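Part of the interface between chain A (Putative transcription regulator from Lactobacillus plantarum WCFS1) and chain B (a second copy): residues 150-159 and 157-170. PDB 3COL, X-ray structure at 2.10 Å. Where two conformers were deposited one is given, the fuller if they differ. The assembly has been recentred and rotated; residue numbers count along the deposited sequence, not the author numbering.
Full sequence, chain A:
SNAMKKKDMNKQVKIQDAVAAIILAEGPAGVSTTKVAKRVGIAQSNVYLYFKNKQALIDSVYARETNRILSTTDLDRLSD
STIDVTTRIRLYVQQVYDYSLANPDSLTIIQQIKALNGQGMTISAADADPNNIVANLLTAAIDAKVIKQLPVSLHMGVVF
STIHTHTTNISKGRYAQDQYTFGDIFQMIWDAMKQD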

ATOM      1  N   LEU A 150      -5.984   3.801 -18.328  1.00  4.06           N
ATOM      2  CA  LEU A 150      -6.465   3.607 -16.990  1.00  2.99           C
ATOM      3  C   LEU A 150      -6.080   4.843 -16.200  1.00  3.08           C
ATOM      4  O   LEU A 150      -5.194   5.600 -16.618  1.00  2.00           O
ATOM      5  CB  LEU A 150      -5.804   2.365 -16.356  1.00  4.00           C
ATOM      6  CG  LEU A 150      -6.269   0.983 -16.872  1.00  4.57           C
ATOM      7  CD1 LEU A 150      -5.387  -0.119 -16.315  1.00  3.60           C
ATOM      8  CD2 LEU A 150      -7.749   0.738 -16.529  1.00  3.05           C
ATOM      9  N   PRO A 151      -6.717   5.029 -15.032  1.00  2.95           N
ATOM     10  CA  PRO A 151      -6.448   6.223 -14.253  1.00  3.03           C
ATOM     11  C   PRO A 151      -4.992   6.345 -13.863  1.00  2.66           C
ATOM     12  O   PRO A 151      -4.282   5.346 -13.605  1.00  2.00           O
ATOM     13  CB  PRO A 151      -7.324   6.066 -13.001  1.00  2.25           C
ATOM     14  CG  PRO A 151      -8.347   5.040 -13.356  1.00  5.11           C
ATOM     15  CD  PRO A 151      -7.717   4.147 -14.379  1.00  3.59           C
ATOM     16  N   VAL A 152      -4.553   7.597 -13.822  1.00  3.12           N
ATOM     17  CA  VAL A 152      -3.201   7.895 -13.398  1.00  3.43           C
ATOM     18  C   VAL A 152      -2.919   7.266 -12.037  1.00  2.09           C
ATOM     19  O   VAL A 152      -1.820   6.831 -11.794  1.00  2.00           O
ATOM     20  CB  VAL A 152      -2.977   9.401 -13.368  1.00  3.53           C
ATOM     21  CG1 VAL A 152      -1.642   9.710 -12.694  1.00  5.48           C
ATOM     22  CG2 VAL A 152      -3.025   9.930 -14.784  1.00  4.56           C
ATOM     23  N   SER A 153      -3.920   7.204 -11.163  1.00  2.11           N
ATOM     24  CA  SER A 153      -3.715   6.689  -9.795  1.00  2.00           C
ATOM     25  C   SER A 153      -3.409   5.191  -9.820  1.00  2.05           C
ATOM     26  O   SER A 153      -2.724   4.684  -8.917  1.00  2.00           O
ATOM     27  CB  SER A 153      -4.958   6.957  -8.905  1.00  2.00           C
ATOM     28  OG  SER A 153      -6.118   6.378  -9.489  1.00  2.00           O
ATOM     29  N   LEU A 154      -3.916   4.481 -10.841  1.00  2.00           N
ATOM     30  CA  LEU A 154      -3.624   3.048 -10.978  1.00  2.00           C
ATOM     31  C   LEU A 154      -2.194   2.757 -11.440  1.00  2.00           C
ATOM     32  O   LEU A 154      -1.550   1.827 -10.952  1.00  2.00           O
ATOM     33  CB  LEU A 154      -4.606   2.335 -11.915  1.00  2.02           C
ATOM     34  CG  LEU A 154      -6.075   2.098 -11.538  1.00  6.28           C
ATOM     35  CD1 LEU A 154      -6.615   0.742 -12.076  1.00  7.79           C
ATOM     36  CD2 LEU A 154      -6.293   2.172 -10.128  1.00  6.10           C
ATOM     37  N   HIS A 155      -1.720   3.550 -12.392  1.00  2.00           N
ATOM     38  CA  HIS A 155      -0.326   3.561 -12.820  1.00  2.59           C
ATOM     39  C   HIS A 155       0.651   3.932 -11.696  1.00  3.78           C
ATOM     40  O   HIS A 155       1.634   3.207 -11.460  1.00  3.00           O
ATOM     41  CB  HIS A 155      -0.163   4.509 -14.001  1.00  2.02           C
ATOM     42  CG  HIS A 155      -0.715   3.958 -15.283  1.00  2.12           C
ATOM     43  ND1 HIS A 155      -1.837   4.477 -15.911  1.00  6.06           N
ATOM     44  CD2 HIS A 155      -0.304   2.924 -16.044  1.00  2.00           C
ATOM     45  CE1 HIS A 155      -2.088   3.779 -17.011  1.00  2.00           C
ATOM     46  NE2 HIS A 155      -1.162   2.837 -17.112  1.00  3.12           N
HETATM   47  N   MSE A 156       0.378   5.060 -11.027  0.50  3.47           N
HETATM   48  CA  MSE A 156       1.101   5.468  -9.806  0.50  4.45           C
HETATM   49  C   MSE A 156       1.112   4.356  -8.763  0.50  4.11           C
HETATM   50  O   MSE A 156       2.144   4.032  -8.183  0.50  4.37           O
HETATM   51  CB  MSE A 156       0.440   6.710  -9.194  0.50  4.80           C
HETATM   52  CG  MSE A 156       0.707   7.995  -9.967  0.50  6.10           C
HETATM   53 SE   MSE A 156       2.627   8.324 -10.062  0.50 11.45          SE
HETATM   54  CE  MSE A 156       2.950   8.899  -8.212  0.50  8.16           C
ATOM     55  N   GLY A 157      -0.060   3.777  -8.543  1.00  4.78           N
ATOM     56  CA  GLY A 157      -0.284   2.719  -7.535  1.00  4.38           C
ATOM     57  C   GLY A 157       0.572   1.483  -7.757  1.00  4.74           C
ATOM     58  O   GLY A 157       1.186   0.975  -6.806  1.00  5.66           O
ATOM     59  N   VAL A 158       0.636   0.994  -8.994  1.00  4.95           N
ATOM     60  CA  VAL A 158       1.455  -0.171  -9.304  1.00  5.42           C
ATOM     61  C   VAL A 158       2.967   0.087  -9.102  1.00  6.21           C
ATOM     62  O   VAL A 158       3.682  -0.783  -8.570  1.00  6.65           O
ATOM     63  CB  VAL A 158       1.135  -0.792 -10.716  1.00  6.80           C
ATOM     64  CG1 VAL A 158       1.541   0.142 -11.877  1.00  6.66           C
ATOM     65  CG2 VAL A 158       1.886  -2.096 -10.871  1.00  7.01           C
ATOM     66  N   VAL A 159       3.436   1.273  -9.514  1.00  5.42           N
ATOM     67  CA  VAL A 159       4.792   1.719  -9.283  1.00  5.04           C
ATOM     68  C   VAL A 159       5.107   1.733  -7.793  1.00  4.99           C
ATOM     69  O   VAL A 159       6.080   1.125  -7.333  1.00  5.17           O
ATOM     70  CB  VAL A 159       5.011   3.139  -9.872  1.00  5.13           C
ATOM     71  CG1 VAL A 159       6.442   3.733  -9.460  1.00  5.74           C
ATOM     72  CG2 VAL A 159       4.891   3.091 -11.360  1.00  4.94           C
TER
ATOM     73  N   GLY B 157       0.664  -8.633  -3.983  1.00  7.50           N
ATOM     74  CA  GLY B 157       0.695  -7.156  -3.864  1.00  6.53           C
ATOM     75  C   GLY B 157       0.006  -6.435  -5.014  1.00  6.29           C
ATOM     76  O   GLY B 157      -0.840  -5.562  -4.804  1.00  5.44           O
ATOM     77  N   VAL B 158       0.326  -6.814  -6.239  1.00  5.96           N
ATOM     78  CA  VAL B 158      -0.233  -6.089  -7.364  1.00  6.30           C
ATOM     79  C   VAL B 158      -1.737  -6.350  -7.493  1.00  7.76           C
ATOM     80  O   VAL B 158      -2.483  -5.446  -7.880  1.00  8.21           O
ATOM     81  CB  VAL B 158       0.518  -6.342  -8.701  1.00  6.77           C
ATOM     82  CG1 VAL B 158       0.339  -7.795  -9.189  1.00  5.74           C
ATOM     83  CG2 VAL B 158       0.072  -5.317  -9.780  1.00  8.92           C
ATOM     84  N   VAL B 159      -2.176  -7.568  -7.155  1.00  7.06           N
ATOM     85  CA  VAL B 159      -3.591  -7.904  -7.142  1.00  6.42           C
ATOM     86  C   VAL B 159      -4.329  -7.022  -6.128  1.00  6.70           C
ATOM     87  O   VAL B 159      -5.326  -6.385  -6.456  1.00  7.35           O
ATOM     88  CB  VAL B 159      -3.833  -9.406  -6.757  1.00  5.74           C
ATOM     89  CG1 VAL B 159      -5.321  -9.645  -6.456  1.00  5.03           C
ATOM     90  CG2 VAL B 159      -3.310 -10.387  -7.859  1.00  4.99           C
ATOM     91  N   PHE B 160      -3.862  -7.032  -4.881  1.00  5.56           N
ATOM     92  CA  PHE B 160      -4.549  -6.330  -3.803  1.00  6.46           C
ATOM     93  C   PHE B 160      -4.456  -4.796  -3.899  1.00  5.60           C
ATOM     94  O   PHE B 160      -5.472  -4.116  -3.690  1.00  4.08           O
ATOM     95  CB  PHE B 160      -4.113  -6.855  -2.427  1.00  5.69           C
ATOM     96  CG  PHE B 160      -4.886  -8.086  -1.998  1.00  9.29           C
ATOM     97  CD1 PHE B 160      -6.002  -7.983  -1.177  1.00  9.07           C
ATOM     98  CD2 PHE B 160      -4.533  -9.346  -2.478  1.00  9.28           C
ATOM     99  CE1 PHE B 160      -6.726  -9.118  -0.802  1.00  9.73           C
ATOM    100  CE2 PHE B 160      -5.255 -10.475  -2.122  1.00 11.89           C
ATOM    101  CZ  PHE B 160      -6.353 -10.376  -1.282  1.00  8.57           C
ATOM    102  N   SER B 161      -3.266  -4.263  -4.217  1.00  5.13           N
ATOM    103  CA  SER B 161      -3.127  -2.811  -4.291  1.00  7.15           C
ATOM    104  C   SER B 161      -3.877  -2.234  -5.475  1.00  6.87           C
ATOM    105  O   SER B 161      -4.504  -1.186  -5.345  1.00  6.75           O
ATOM    106  CB  SER B 161      -1.670  -2.325  -4.307  1.00  7.99           C
ATOM    107  OG  SER B 161      -1.048  -2.884  -5.412  1.00 14.55           O
ATOM    108  N   THR B 162      -3.850  -2.912  -6.620  1.00  7.46           N
ATOM    109  CA  THR B 162      -4.583  -2.405  -7.796  1.00  8.35           C
ATOM    110  C   THR B 162      -6.099  -2.358  -7.517  1.00  8.07           C
ATOM    111  O   THR B 162      -6.776  -1.335  -7.753  1.00  9.32           O
ATOM    112  CB  THR B 162      -4.303  -3.268  -9.035  1.00  8.23           C
ATOM    113  OG1 THR B 162      -2.906  -3.214  -9.308  1.00 10.32           O
ATOM    114  CG2 THR B 162      -5.010  -2.744 -10.270  1.00  9.83           C
ATOM    115  N   ILE B 163      -6.622  -3.469  -7.013  1.00  7.71           N
ATOM    116  CA  ILE B 163      -8.030  -3.542  -6.662  1.00  6.91           C
ATOM    117  C   ILE B 163      -8.359  -2.531  -5.573  1.00  6.74           C
ATOM    118  O   ILE B 163      -9.380  -1.904  -5.658  1.00  8.19           O
ATOM    119  CB  ILE B 163      -8.492  -4.982  -6.293  1.00  6.93           C
ATOM    120  CG1 ILE B 163      -8.507  -5.866  -7.568  1.00  6.12           C
ATOM    121  CG2 ILE B 163      -9.929  -4.949  -5.746  1.00  4.94           C
ATOM    122  CD1 ILE B 163      -8.498  -7.360  -7.253  1.00  2.71           C
ATOM    123  N   HIS B 164      -7.486  -2.347  -4.586  1.00  5.30           N
ATOM    124  CA  HIS B 164      -7.735  -1.388  -3.509  1.00  5.75           C
ATOM    125  C   HIS B 164      -7.794   0.054  -3.991  1.00  5.67           C
ATOM    126  O   HIS B 164      -8.675   0.792  -3.620  1.00  5.39           O
ATOM    127  CB  HIS B 164      -6.662  -1.486  -2.410  1.00  5.32           C
ATOM    128  CG  HIS B 164      -6.932  -0.599  -1.229  1.00  6.46           C
ATOM    129  ND1 HIS B 164      -5.932   0.062  -0.555  1.00 11.82           N
ATOM    130  CD2 HIS B 164      -8.080  -0.285  -0.590  1.00  9.13           C
ATOM    131  CE1 HIS B 164      -6.453   0.754   0.446  1.00 12.29           C
ATOM    132  NE2 HIS B 164      -7.757   0.570   0.437  1.00  8.97           N
ATOM    133  N   THR B 165      -6.825   0.463  -4.794  1.00  6.67           N
ATOM    134  CA  THR B 165      -6.849   1.796  -5.380  1.00  7.16           C
ATOM    135  C   THR B 165      -8.116   2.055  -6.184  1.00  6.12           C
ATOM    136  O   THR B 165      -8.664   3.126  -6.118  1.00  6.95           O
ATOM    137  CB  THR B 165      -5.629   1.977  -6.306  1.00  7.90           C
ATOM    138  OG1 THR B 165      -4.463   1.655  -5.555  1.00  8.26           O
ATOM    139  CG2 THR B 165      -5.518   3.438  -6.778  1.00  9.17           C
ATOM    140  N   HIS B 166      -8.576   1.066  -6.943  1.00  6.00           N
ATOM    141  CA  HIS B 166      -9.747   1.212  -7.807  1.00  6.33           C
ATOM    142  C   HIS B 166     -11.018   1.354  -6.953  1.00  6.63           C
ATOM    143  O   HIS B 166     -11.819   2.265  -7.163  1.00  5.74           O
ATOM    144  CB  HIS B 166      -9.812  -0.002  -8.714  1.00  6.68           C
ATOM    145  CG  HIS B 166     -11.022  -0.068  -9.595  1.00  8.64           C
ATOM    146  ND1 HIS B 166     -11.334   0.909 -10.511  1.00  7.42           N
ATOM    147  CD2 HIS B 166     -11.952  -1.040  -9.755  1.00  7.96           C
ATOM    148  CE1 HIS B 166     -12.412   0.549 -11.188  1.00  8.22           C
ATOM    149  NE2 HIS B 166     -12.812  -0.624 -10.744  1.00  7.77           N
ATOM    150  N   THR B 167     -11.136   0.492  -5.943  1.00  6.44           N
ATOM    151  CA  THR B 167     -12.211   0.533  -4.947  1.00  6.81           C
ATOM    152  C   THR B 167     -12.250   1.877  -4.237  1.00  6.91           C
ATOM    153  O   THR B 167     -13.325   2.481  -4.082  1.00  5.38           O
ATOM    154  CB  THR B 167     -11.955  -0.535  -3.885  1.00  6.45           C
ATOM    155  OG1 THR B 167     -11.969  -1.821  -4.523  1.00 10.17           O
ATOM    156  CG2 THR B 167     -13.013  -0.500  -2.792  1.00  9.14           C
ATOM    157  N   THR B 168     -11.109   2.339  -3.751  1.00  7.00           N
ATOM    158  CA  THR B 168     -11.150   3.636  -3.064  1.00  8.27           C
ATOM    159  C   THR B 168     -11.372   4.777  -4.076  1.00  7.67           C
ATOM    160  O   THR B 168     -12.029   5.766  -3.745  1.00  8.27           O
ATOM    161  CB  THR B 168      -9.955   3.857  -2.169  1.00  8.83           C
ATOM    162  OG1 THR B 168      -8.793   3.933  -2.962  1.00 11.96           O
ATOM    163  CG2 THR B 168      -9.759   2.680  -1.266  1.00 12.86           C
ATOM    164  N   ASN B 169     -10.881   4.649  -5.312  1.00  7.01           N
ATOM    165  CA  ASN B 169     -11.215   5.668  -6.332  1.00  7.14           C
ATOM    166  C   ASN B 169     -12.711   5.797  -6.524  1.00  6.42           C
ATOM    167  O   ASN B 169     -13.227   6.894  -6.614  1.00  7.33           O
ATOM    168  CB  ASN B 169     -10.644   5.363  -7.699  1.00  6.35           C
ATOM    169  CG  ASN B 169      -9.176   5.662  -7.811  1.00  9.94           C
ATOM    170  OD1 ASN B 169      -8.599   6.393  -7.001  1.00  9.83           O
ATOM    171  ND2 ASN B 169      -8.558   5.111  -8.860  1.00  6.29           N
ATOM    172  N   ILE B 170     -13.397   4.663  -6.636  1.00  6.41           N
ATOM    173  CA  ILE B 170     -14.856   4.675  -6.743  1.00  6.02           C
ATOM    174  C   ILE B 170     -15.506   5.272  -5.471  1.00  6.23           C
ATOM    175  O   ILE B 170     -16.413   6.112  -5.557  1.00  5.91           O
ATOM    176  CB  ILE B 170     -15.429   3.241  -7.120  1.00  5.00           C
ATOM    177  CG1 ILE B 170     -14.937   2.810  -8.497  1.00  3.68           C
ATOM    178  CG2 ILE B 170     -16.967   3.201  -7.057  1.00  4.80           C
ATOM    179  CD1 ILE B 170     -15.119   1.262  -8.763  1.00  4.16           C
TER
HETATM  180  O   HOH W   1      -2.575  -0.000  -9.300  1.00 15.44           O

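Two helices from two copies of the same protein pack here in a nearly antiparallel pair. Their N-to-C directions differ by 150°, and their axes approach to 9.3 Å. The A helix starts at A:Val152, with A:Pro151 at its N-cap position. The B stretch is helical throughout. The backbones come close at A:Leu154 and B:Thr162, whose CA atoms lie 6.4 Å apart, and at A:Val158 and B:Val158, with CA atoms 6.5 Å apart.

A:Leu154 has the largest covered area. Its CA-to-CB bond points sideways, but the end of the side chain comes nearer to B. It acts as a knob in a hole formed by B:Thr162, B:Thr165, B:His166 and B:Asn169. CD2 of A:Leu154 lies 3.7 Å from CG2 of B:Thr165, and CD1 of A:Leu154 lies 4.2 Å from CG2 of B:Thr162. These are methyl-to-methyl contacts, so the threonines present an apolar surface to the leucine. OG1 of B:Thr162 donates to its own helix, at O of B:Val158, 2.7 Å away. The O of water 1 lies 3.2 Å from OG1 of B:Thr162 and 2.7 Å from O of A:Leu154; the water donates to both, bridging the chains.

B:Thr165 covers the next largest area. Its CA-to-CB bond points toward the A stretch, and CG2 of B:Thr165 also lies 3.7 Å from O of A:Ser153. A:Gly157 faces the same residue without a side chain.

B:Asn169 supplies the direct hydrogen bond between the stretches. ND2 of B:Asn169 donates to OG of A:Ser153 at 2.8 Å, with an N-H...O angle of 153°. Both CA-to-CB bonds point toward the other stretch, consistent with this contact. ND2 of B:Asn169 is 3.9 Å from CD2 of A:Leu154, so the polar link borders the leucine pocket.

Later in the A helix and earlier in the B helix, CG2 of A:Val158 meets CG2 of B:Val158 at 3.9 Å, an apolar contact between equivalent residues.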